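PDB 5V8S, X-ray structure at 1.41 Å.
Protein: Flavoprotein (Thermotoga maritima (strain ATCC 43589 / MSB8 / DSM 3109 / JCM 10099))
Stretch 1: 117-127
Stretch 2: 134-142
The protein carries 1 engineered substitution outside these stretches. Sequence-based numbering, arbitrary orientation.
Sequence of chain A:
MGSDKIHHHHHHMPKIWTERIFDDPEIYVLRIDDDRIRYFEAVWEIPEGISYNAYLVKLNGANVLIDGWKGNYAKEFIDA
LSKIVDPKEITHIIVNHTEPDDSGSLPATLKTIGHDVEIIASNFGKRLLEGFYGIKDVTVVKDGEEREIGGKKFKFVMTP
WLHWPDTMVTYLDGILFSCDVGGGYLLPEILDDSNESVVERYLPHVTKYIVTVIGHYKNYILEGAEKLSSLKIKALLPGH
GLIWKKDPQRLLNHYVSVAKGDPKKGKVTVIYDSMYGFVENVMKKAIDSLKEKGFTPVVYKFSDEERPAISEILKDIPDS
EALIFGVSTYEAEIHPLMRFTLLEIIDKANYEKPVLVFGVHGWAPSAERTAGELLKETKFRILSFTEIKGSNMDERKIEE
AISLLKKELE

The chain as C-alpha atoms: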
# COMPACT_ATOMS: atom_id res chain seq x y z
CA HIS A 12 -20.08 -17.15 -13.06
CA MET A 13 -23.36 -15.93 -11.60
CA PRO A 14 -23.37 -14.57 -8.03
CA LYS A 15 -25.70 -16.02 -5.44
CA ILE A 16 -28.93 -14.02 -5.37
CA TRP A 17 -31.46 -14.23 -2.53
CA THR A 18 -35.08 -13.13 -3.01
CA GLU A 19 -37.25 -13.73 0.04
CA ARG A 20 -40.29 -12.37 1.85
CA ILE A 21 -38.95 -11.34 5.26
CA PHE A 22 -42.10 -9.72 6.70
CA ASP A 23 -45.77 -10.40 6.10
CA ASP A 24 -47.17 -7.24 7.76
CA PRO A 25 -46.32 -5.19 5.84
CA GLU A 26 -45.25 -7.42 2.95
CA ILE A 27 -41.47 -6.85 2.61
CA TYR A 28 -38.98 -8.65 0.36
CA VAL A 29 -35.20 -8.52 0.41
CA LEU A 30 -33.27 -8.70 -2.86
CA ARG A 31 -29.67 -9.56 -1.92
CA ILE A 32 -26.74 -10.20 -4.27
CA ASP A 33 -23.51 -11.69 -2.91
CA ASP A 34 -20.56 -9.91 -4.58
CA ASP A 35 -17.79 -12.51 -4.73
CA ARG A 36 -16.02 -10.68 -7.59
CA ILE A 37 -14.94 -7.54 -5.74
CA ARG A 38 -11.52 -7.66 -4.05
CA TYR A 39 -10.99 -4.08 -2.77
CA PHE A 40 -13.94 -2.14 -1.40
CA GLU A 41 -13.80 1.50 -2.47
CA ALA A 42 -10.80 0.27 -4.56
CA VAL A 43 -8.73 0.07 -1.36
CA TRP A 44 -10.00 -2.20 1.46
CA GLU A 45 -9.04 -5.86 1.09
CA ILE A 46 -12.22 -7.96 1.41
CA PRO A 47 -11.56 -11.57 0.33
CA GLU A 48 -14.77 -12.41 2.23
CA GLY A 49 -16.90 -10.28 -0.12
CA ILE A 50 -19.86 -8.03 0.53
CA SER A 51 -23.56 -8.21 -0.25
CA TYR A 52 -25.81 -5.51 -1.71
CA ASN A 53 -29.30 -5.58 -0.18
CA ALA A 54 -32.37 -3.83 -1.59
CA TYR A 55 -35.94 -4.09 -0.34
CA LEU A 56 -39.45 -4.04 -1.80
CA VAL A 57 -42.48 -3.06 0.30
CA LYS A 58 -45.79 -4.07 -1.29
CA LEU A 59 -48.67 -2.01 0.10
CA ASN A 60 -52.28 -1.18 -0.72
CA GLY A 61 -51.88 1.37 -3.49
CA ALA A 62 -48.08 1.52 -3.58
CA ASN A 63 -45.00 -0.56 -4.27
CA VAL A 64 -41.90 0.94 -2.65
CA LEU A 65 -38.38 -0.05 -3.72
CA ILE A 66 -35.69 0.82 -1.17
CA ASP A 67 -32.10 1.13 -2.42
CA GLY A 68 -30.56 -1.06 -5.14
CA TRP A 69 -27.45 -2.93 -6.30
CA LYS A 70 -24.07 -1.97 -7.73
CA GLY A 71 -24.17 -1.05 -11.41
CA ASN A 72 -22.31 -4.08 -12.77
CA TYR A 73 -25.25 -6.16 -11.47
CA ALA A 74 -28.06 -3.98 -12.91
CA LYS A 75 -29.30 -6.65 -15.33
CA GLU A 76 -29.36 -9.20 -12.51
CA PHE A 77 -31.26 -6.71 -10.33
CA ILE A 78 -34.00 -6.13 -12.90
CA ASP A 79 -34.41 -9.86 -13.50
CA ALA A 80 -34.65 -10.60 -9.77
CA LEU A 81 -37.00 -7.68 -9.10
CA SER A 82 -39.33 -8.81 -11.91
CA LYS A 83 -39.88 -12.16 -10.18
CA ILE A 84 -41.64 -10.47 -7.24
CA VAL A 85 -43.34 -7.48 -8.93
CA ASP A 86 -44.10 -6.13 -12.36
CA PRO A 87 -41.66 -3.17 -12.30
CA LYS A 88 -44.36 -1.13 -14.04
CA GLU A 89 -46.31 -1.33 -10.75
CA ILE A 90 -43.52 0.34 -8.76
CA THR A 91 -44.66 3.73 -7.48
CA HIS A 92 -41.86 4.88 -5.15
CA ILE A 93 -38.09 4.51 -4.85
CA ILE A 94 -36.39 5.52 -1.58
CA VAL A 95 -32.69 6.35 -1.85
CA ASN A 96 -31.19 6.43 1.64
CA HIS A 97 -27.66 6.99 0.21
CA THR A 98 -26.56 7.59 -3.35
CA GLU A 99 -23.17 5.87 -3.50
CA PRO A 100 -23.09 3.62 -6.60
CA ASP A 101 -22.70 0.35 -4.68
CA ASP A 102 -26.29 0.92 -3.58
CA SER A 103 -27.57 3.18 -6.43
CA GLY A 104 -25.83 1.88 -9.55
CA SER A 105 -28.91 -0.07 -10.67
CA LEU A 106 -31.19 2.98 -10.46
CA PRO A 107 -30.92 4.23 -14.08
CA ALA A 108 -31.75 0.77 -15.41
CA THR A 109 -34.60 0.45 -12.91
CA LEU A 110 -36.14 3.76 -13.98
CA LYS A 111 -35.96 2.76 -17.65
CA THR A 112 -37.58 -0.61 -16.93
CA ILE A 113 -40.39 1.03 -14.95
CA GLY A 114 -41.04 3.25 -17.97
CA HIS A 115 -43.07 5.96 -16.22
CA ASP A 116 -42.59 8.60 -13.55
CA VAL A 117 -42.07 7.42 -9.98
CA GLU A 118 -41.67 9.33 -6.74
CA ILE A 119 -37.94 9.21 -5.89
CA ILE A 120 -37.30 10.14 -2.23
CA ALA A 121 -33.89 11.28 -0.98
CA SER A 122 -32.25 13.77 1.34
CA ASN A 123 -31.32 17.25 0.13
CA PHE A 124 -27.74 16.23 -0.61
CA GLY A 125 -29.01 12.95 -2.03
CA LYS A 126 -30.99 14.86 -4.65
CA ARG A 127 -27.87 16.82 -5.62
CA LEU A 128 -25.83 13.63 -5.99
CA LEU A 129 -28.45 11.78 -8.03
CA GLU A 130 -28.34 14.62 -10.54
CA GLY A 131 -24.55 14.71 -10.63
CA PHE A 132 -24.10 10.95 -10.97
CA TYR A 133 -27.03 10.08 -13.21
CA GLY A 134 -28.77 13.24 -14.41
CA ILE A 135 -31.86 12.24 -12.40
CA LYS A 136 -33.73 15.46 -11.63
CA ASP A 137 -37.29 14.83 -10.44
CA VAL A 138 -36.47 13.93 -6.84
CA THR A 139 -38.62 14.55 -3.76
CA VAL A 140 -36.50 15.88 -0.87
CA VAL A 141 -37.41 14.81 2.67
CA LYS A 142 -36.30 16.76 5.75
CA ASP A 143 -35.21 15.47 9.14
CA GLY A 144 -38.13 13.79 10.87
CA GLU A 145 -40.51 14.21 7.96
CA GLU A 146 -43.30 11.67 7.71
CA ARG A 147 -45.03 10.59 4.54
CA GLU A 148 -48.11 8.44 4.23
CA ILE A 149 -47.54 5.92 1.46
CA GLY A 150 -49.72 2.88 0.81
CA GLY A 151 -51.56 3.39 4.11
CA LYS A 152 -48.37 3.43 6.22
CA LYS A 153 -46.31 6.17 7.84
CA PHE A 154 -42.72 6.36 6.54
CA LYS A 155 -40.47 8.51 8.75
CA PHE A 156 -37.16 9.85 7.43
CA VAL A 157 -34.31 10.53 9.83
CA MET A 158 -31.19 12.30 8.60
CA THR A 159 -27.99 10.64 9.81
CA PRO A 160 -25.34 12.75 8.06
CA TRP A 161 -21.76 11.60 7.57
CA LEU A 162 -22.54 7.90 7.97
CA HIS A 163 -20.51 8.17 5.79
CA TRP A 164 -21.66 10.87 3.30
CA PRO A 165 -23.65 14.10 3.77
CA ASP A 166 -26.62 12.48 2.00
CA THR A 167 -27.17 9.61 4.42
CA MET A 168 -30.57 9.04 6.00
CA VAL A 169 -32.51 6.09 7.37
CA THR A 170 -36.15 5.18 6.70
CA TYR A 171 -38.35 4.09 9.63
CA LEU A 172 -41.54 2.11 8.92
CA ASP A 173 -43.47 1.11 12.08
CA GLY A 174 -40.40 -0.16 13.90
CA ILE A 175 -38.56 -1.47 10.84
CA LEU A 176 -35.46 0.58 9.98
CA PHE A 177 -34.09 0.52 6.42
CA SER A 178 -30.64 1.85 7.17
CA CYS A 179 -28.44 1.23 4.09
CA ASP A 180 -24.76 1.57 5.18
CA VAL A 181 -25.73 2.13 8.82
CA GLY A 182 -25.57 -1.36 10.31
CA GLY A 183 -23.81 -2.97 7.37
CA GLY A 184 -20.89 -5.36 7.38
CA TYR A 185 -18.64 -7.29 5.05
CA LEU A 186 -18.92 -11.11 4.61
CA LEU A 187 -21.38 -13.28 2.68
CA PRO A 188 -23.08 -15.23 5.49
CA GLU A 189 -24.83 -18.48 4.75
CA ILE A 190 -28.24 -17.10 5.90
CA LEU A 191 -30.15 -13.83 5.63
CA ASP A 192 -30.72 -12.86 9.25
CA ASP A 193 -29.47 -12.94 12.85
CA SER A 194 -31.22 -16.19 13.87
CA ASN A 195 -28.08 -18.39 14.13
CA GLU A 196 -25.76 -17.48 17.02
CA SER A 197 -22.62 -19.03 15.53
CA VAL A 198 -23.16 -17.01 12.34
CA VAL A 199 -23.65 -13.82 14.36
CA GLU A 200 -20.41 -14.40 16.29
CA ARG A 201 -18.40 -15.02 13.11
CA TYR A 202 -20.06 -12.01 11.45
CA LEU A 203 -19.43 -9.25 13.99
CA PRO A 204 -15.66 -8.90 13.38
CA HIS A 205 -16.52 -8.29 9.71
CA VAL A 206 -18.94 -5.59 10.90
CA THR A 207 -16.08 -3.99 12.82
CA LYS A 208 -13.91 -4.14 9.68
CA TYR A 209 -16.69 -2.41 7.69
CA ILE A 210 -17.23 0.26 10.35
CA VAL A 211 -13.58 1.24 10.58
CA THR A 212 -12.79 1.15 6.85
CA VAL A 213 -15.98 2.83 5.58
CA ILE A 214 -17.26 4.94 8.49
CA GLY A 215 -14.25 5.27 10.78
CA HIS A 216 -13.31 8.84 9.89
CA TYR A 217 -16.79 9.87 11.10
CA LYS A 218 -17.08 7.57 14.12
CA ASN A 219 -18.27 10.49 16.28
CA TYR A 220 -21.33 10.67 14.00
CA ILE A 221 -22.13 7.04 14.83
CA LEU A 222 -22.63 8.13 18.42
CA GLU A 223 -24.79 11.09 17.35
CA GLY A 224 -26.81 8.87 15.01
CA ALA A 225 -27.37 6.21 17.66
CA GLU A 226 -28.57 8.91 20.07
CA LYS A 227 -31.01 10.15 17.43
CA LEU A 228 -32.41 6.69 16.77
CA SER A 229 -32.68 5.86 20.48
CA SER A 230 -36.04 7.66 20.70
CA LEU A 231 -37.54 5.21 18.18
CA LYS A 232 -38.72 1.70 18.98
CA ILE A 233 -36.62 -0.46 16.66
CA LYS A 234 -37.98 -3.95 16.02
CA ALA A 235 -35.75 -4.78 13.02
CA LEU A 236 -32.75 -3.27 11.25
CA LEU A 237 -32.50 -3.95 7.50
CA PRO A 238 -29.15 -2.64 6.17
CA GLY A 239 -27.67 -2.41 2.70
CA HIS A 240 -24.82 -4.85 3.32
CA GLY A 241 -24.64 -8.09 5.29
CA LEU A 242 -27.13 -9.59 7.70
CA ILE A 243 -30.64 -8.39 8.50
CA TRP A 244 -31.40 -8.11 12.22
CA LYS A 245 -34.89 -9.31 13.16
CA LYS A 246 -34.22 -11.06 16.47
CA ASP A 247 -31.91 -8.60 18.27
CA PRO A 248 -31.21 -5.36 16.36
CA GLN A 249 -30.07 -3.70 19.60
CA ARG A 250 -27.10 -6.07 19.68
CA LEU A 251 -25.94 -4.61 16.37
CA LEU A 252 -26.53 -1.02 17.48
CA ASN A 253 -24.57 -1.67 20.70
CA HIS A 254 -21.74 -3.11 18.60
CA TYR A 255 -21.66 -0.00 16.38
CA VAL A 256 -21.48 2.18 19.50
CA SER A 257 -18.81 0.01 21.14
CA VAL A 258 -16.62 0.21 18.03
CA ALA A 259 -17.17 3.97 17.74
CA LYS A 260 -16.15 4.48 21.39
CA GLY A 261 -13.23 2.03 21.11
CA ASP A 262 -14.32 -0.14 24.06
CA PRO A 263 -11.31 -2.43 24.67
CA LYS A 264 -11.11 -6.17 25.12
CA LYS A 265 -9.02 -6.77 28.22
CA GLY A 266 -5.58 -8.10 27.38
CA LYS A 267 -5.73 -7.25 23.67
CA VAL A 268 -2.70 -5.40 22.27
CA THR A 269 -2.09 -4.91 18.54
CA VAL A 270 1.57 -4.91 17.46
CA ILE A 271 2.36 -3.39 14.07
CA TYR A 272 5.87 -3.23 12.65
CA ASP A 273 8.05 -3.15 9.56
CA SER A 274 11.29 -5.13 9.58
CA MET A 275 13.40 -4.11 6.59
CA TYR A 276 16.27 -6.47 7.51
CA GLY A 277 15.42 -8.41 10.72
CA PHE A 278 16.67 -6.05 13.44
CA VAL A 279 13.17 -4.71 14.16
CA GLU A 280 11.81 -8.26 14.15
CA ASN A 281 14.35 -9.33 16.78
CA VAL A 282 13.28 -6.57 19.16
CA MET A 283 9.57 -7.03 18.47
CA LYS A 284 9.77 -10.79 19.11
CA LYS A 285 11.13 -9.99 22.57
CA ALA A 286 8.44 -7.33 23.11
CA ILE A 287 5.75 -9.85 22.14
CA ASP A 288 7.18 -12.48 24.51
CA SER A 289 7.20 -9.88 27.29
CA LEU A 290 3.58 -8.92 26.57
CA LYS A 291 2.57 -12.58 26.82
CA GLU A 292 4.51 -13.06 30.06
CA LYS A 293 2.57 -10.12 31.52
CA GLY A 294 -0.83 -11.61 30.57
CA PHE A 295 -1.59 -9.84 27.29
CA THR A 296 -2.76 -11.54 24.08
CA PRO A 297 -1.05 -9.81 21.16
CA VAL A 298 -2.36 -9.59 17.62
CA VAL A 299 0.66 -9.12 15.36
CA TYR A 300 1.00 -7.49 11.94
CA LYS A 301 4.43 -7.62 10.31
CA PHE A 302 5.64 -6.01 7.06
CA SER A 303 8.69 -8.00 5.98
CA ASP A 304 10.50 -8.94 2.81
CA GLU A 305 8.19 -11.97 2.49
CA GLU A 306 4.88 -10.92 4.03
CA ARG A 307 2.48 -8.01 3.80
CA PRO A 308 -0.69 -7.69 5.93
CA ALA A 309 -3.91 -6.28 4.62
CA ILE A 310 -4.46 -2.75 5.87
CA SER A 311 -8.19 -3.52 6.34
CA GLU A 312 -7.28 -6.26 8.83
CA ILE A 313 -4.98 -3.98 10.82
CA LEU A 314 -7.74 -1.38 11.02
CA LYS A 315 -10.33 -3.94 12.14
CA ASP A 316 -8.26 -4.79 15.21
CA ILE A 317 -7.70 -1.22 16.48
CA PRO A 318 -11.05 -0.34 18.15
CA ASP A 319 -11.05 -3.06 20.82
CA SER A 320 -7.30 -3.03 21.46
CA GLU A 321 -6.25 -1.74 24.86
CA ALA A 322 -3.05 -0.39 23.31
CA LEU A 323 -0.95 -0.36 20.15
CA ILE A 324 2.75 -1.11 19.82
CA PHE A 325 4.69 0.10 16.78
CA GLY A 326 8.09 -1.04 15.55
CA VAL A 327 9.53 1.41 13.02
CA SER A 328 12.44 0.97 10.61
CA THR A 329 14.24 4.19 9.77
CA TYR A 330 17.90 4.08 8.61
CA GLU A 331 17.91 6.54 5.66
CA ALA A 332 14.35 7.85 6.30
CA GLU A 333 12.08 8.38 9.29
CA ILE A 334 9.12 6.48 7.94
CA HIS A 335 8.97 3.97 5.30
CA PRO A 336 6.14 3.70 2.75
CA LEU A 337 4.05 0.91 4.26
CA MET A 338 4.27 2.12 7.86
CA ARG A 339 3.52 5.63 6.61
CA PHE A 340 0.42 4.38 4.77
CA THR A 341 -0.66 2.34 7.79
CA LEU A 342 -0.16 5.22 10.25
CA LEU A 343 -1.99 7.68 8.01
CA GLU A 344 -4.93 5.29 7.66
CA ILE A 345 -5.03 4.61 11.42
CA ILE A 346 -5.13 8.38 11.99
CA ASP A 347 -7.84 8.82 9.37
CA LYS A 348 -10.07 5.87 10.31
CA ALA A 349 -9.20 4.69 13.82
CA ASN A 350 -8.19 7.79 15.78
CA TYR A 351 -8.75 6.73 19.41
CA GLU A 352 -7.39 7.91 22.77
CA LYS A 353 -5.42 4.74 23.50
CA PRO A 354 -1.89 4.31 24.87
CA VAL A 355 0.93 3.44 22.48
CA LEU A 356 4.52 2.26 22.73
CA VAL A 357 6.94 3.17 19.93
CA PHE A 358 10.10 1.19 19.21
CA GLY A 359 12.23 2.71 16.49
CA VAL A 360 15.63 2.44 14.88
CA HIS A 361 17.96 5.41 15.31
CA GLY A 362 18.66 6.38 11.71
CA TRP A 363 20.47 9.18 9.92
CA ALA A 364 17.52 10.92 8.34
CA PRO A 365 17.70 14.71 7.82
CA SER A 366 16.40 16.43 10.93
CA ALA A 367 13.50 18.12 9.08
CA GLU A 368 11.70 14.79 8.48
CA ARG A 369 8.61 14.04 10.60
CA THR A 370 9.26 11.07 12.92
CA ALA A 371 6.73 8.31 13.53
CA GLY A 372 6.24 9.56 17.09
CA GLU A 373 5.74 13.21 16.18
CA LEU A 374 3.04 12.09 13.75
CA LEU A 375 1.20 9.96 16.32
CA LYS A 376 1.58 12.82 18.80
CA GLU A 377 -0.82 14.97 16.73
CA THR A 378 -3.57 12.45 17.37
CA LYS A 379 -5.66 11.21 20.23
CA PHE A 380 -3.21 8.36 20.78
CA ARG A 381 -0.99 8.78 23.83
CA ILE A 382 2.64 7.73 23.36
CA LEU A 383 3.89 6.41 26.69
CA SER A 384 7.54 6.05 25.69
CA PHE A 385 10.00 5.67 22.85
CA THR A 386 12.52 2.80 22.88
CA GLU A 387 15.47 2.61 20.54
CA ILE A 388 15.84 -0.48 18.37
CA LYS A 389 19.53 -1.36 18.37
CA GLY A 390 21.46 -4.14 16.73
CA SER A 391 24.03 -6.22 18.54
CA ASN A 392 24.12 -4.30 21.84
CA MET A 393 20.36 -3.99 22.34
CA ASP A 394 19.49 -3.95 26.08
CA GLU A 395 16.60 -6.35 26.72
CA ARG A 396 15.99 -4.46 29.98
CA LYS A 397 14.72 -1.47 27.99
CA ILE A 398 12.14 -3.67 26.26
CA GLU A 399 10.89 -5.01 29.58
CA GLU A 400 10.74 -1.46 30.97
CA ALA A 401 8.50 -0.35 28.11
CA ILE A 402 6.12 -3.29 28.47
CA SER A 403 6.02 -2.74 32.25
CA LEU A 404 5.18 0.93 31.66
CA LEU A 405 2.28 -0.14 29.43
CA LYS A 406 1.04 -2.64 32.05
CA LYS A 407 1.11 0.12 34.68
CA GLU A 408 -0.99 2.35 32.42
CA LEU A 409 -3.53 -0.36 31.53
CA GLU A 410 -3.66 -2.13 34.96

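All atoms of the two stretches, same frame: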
# COMPACT_ATOMS: atom_id res chain seq x y z
N VAL A 117 -41.89 7.92 -11.34
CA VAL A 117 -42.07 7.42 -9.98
C VAL A 117 -41.68 8.54 -9.02
O VAL A 117 -40.97 9.48 -9.39
CB VAL A 117 -41.23 6.16 -9.71
CG1 VAL A 117 -41.76 4.99 -10.52
CG2 VAL A 117 -39.79 6.41 -10.06
N GLU A 118 -42.13 8.42 -7.78
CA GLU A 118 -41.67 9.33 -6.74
C GLU A 118 -40.35 8.80 -6.18
O GLU A 118 -40.31 7.72 -5.58
CB GLU A 118 -42.71 9.46 -5.63
CG GLU A 118 -42.31 10.45 -4.58
CD GLU A 118 -43.44 10.73 -3.60
OE1 GLU A 118 -44.35 11.53 -3.94
OE2 GLU A 118 -43.42 10.14 -2.51
N ILE A 119 -39.27 9.54 -6.41
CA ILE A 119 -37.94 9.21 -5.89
C ILE A 119 -37.70 10.06 -4.65
O ILE A 119 -37.73 11.30 -4.72
CB ILE A 119 -36.85 9.46 -6.94
CG1 ILE A 119 -37.15 8.66 -8.21
CG2 ILE A 119 -35.46 9.10 -6.38
CD1 ILE A 119 -36.17 8.89 -9.38
N ILE A 120 -37.46 9.43 -3.50
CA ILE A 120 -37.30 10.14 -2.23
C ILE A 120 -35.84 10.07 -1.80
O ILE A 120 -35.24 8.98 -1.76
CB ILE A 120 -38.21 9.55 -1.14
CG1 ILE A 120 -39.67 9.77 -1.53
CG2 ILE A 120 -37.90 10.17 0.22
CD1 ILE A 120 -40.62 8.96 -0.69
N ALA A 121 -35.27 11.22 -1.44
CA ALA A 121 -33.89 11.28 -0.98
C ALA A 121 -33.73 12.49 -0.06
O ALA A 121 -34.61 13.34 0.03
CB ALA A 121 -32.92 11.37 -2.16
N SER A 122 -32.59 12.57 0.59
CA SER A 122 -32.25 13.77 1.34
C SER A 122 -31.88 14.91 0.39
O SER A 122 -31.76 14.73 -0.83
CB SER A 122 -31.06 13.49 2.26
OG SER A 122 -29.88 13.33 1.50
N ASN A 123 -31.69 16.11 0.95
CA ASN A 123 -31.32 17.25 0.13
C ASN A 123 -30.01 17.00 -0.62
O ASN A 123 -29.91 17.22 -1.83
CB ASN A 123 -31.19 18.50 1.01
CG ASN A 123 -31.04 19.75 0.19
OD1 ASN A 123 -31.98 20.22 -0.43
ND2 ASN A 123 -29.83 20.28 0.17
N PHE A 124 -28.99 16.53 0.09
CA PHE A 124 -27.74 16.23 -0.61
C PHE A 124 -27.91 15.04 -1.53
O PHE A 124 -27.28 14.98 -2.59
CB PHE A 124 -26.63 15.95 0.40
CG PHE A 124 -25.41 16.75 0.18
CD1 PHE A 124 -24.54 16.43 -0.83
CD2 PHE A 124 -25.12 17.82 1.00
CE1 PHE A 124 -23.38 17.17 -1.04
CE2 PHE A 124 -23.97 18.56 0.81
CZ PHE A 124 -23.10 18.24 -0.21
N GLY A 125 -28.75 14.08 -1.16
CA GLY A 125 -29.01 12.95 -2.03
C GLY A 125 -29.55 13.39 -3.38
O GLY A 125 -29.16 12.85 -4.42
N LYS A 126 -30.49 14.34 -3.39
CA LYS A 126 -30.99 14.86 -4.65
C LYS A 126 -29.86 15.45 -5.50
O LYS A 126 -29.77 15.19 -6.70
CB LYS A 126 -32.08 15.90 -4.38
CG LYS A 126 -32.54 16.63 -5.62
CD LYS A 126 -33.78 17.46 -5.31
CE LYS A 126 -34.32 18.08 -6.58
NZ LYS A 126 -33.29 18.91 -7.21
N ARG A 127 -28.98 16.23 -4.88
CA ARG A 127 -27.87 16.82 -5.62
C ARG A 127 -26.99 15.74 -6.24
O ARG A 127 -26.55 15.88 -7.39
CB ARG A 127 -27.06 17.72 -4.68
CG ARG A 127 -27.83 18.96 -4.26
CD ARG A 127 -27.34 19.54 -2.95
NE ARG A 127 -25.93 19.89 -2.98
CZ ARG A 127 -25.28 20.48 -1.97
NH1 ARG A 127 -25.94 20.79 -0.86
NH2 ARG A 127 -23.99 20.77 -2.08
N GLY A 134 -27.87 12.32 -13.74
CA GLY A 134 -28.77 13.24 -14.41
C GLY A 134 -30.22 13.10 -14.00
O GLY A 134 -31.10 13.62 -14.69
N ILE A 135 -30.50 12.41 -12.89
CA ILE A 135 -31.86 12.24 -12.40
C ILE A 135 -32.27 13.51 -11.67
O ILE A 135 -31.62 13.92 -10.70
CB ILE A 135 -31.94 11.01 -11.48
CG1 ILE A 135 -31.72 9.73 -12.29
CG2 ILE A 135 -33.27 10.96 -10.76
CD1 ILE A 135 -31.41 8.49 -11.44
N LYS A 136 -33.37 14.13 -12.11
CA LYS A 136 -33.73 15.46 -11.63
C LYS A 136 -35.01 15.51 -10.82
O LYS A 136 -35.11 16.34 -9.90
CB LYS A 136 -33.86 16.42 -12.82
CG LYS A 136 -32.53 16.65 -13.54
CD LYS A 136 -32.59 17.84 -14.49
CE LYS A 136 -31.19 18.19 -15.01
NZ LYS A 136 -30.20 18.47 -13.92
N ASP A 137 -35.99 14.66 -11.10
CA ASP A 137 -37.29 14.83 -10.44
C ASP A 137 -37.28 14.00 -9.15
O ASP A 137 -37.80 12.89 -9.07
CB ASP A 137 -38.43 14.50 -11.39
CG ASP A 137 -38.69 15.62 -12.42
OD1 ASP A 137 -38.34 16.79 -12.15
OD2 ASP A 137 -39.24 15.32 -13.50
N VAL A 138 -36.67 14.59 -8.13
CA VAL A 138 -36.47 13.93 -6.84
C VAL A 138 -37.21 14.71 -5.76
O VAL A 138 -37.11 15.94 -5.68
CB VAL A 138 -34.97 13.80 -6.51
CG1 VAL A 138 -34.77 13.23 -5.10
CG2 VAL A 138 -34.29 12.91 -7.51
N THR A 139 -37.92 13.98 -4.90
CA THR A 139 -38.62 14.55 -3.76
C THR A 139 -37.68 14.55 -2.55
O THR A 139 -37.26 13.48 -2.09
CB THR A 139 -39.86 13.71 -3.48
OG1 THR A 139 -40.74 13.80 -4.61
CG2 THR A 139 -40.58 14.17 -2.23
N VAL A 140 -37.38 15.73 -2.02
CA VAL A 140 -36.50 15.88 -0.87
C VAL A 140 -37.31 15.76 0.41
O VAL A 140 -38.34 16.43 0.56
CB VAL A 140 -35.78 17.23 -0.91
CG1 VAL A 140 -35.05 17.52 0.40
CG2 VAL A 140 -34.80 17.24 -2.06
N VAL A 141 -36.84 14.93 1.34
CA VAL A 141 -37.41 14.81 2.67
C VAL A 141 -36.46 15.45 3.68
O VAL A 141 -35.23 15.35 3.54
CB VAL A 141 -37.73 13.36 3.07
CG1 VAL A 141 -38.95 12.84 2.30
CG2 VAL A 141 -36.51 12.46 2.87
N LYS A 142 -37.04 16.12 4.67
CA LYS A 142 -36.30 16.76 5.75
C LYS A 142 -36.25 15.86 6.98
O LYS A 142 -36.96 14.86 7.09
CB LYS A 142 -36.95 18.10 6.11
CG LYS A 142 -36.90 19.13 4.98
CD LYS A 142 -37.00 20.55 5.50
CE LYS A 142 -38.29 20.77 6.27
NZ LYS A 142 -38.59 22.24 6.41
O HOH W 1 -39.94 12.43 -7.06
O HOH W 2 -32.70 16.48 3.65
O HOH W 3 -31.82 15.45 -8.69

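The two stretches join mainly as neighbouring parallel strands. Three backbone hydrogen bonds link them. Thr139 N donates to Ile119 O at 2.7 Å, Ala121 N donates to Thr139 O at 3.1 Å, and Val141 N donates to Ala121 O at 3.0 Å. All three are nearly straight, with angles at the hydrogen of 157° to 162°. Thr139 thus bonds through both its N and its O to residues on either side of Ile120, the usual parallel pattern. Two CA-H...O contacts add to the ladder: Ile120 CA lies 3.3 Å from Thr139 O, and Val140 CA lies 3.3 Å from Ala121 O.

Two waters extend the pairing, one at each end. Water 1 accepts from Ile119 N and donates to Asp137 O, each at 3.0 Å. It also hydrogen-bonds Thr139 OG1 at 2.9 Å. Water 2 accepts from Asn123 N at 2.9 Å and donates to Val141 O at 2.8 Å, bridging a gap too wide for a direct bond. Water 3 instead links the helix to the loop before the second strand: it donates to Lys126 O at 2.9 Å and to Ile135 O at 2.5 Å.

Apolar packing covers both faces of the sheet. On the face of Ile119 and Ala121, Ile119 CD1 meets Ile135 CG2 at 3.8 Å, and Ala121 CB meets Val138 CG1 at 3.9 Å. On the face of Ile120, its CG2 packs against Val141 CG1 at 3.5 Å.

The helix contributes through Lys126. Its extended aliphatic chain lies across the strand, with Lys126 CD 3.4 Å from Val140 CG2 and Lys126 CG 3.8 Å from Val138 CB. Ser122 caps this helix: Ser122 OG accepts from Gly125 N at 3.0 Å. Gly125 also leaves room at the turn, since a CB there would be crowded by Ala121 CB.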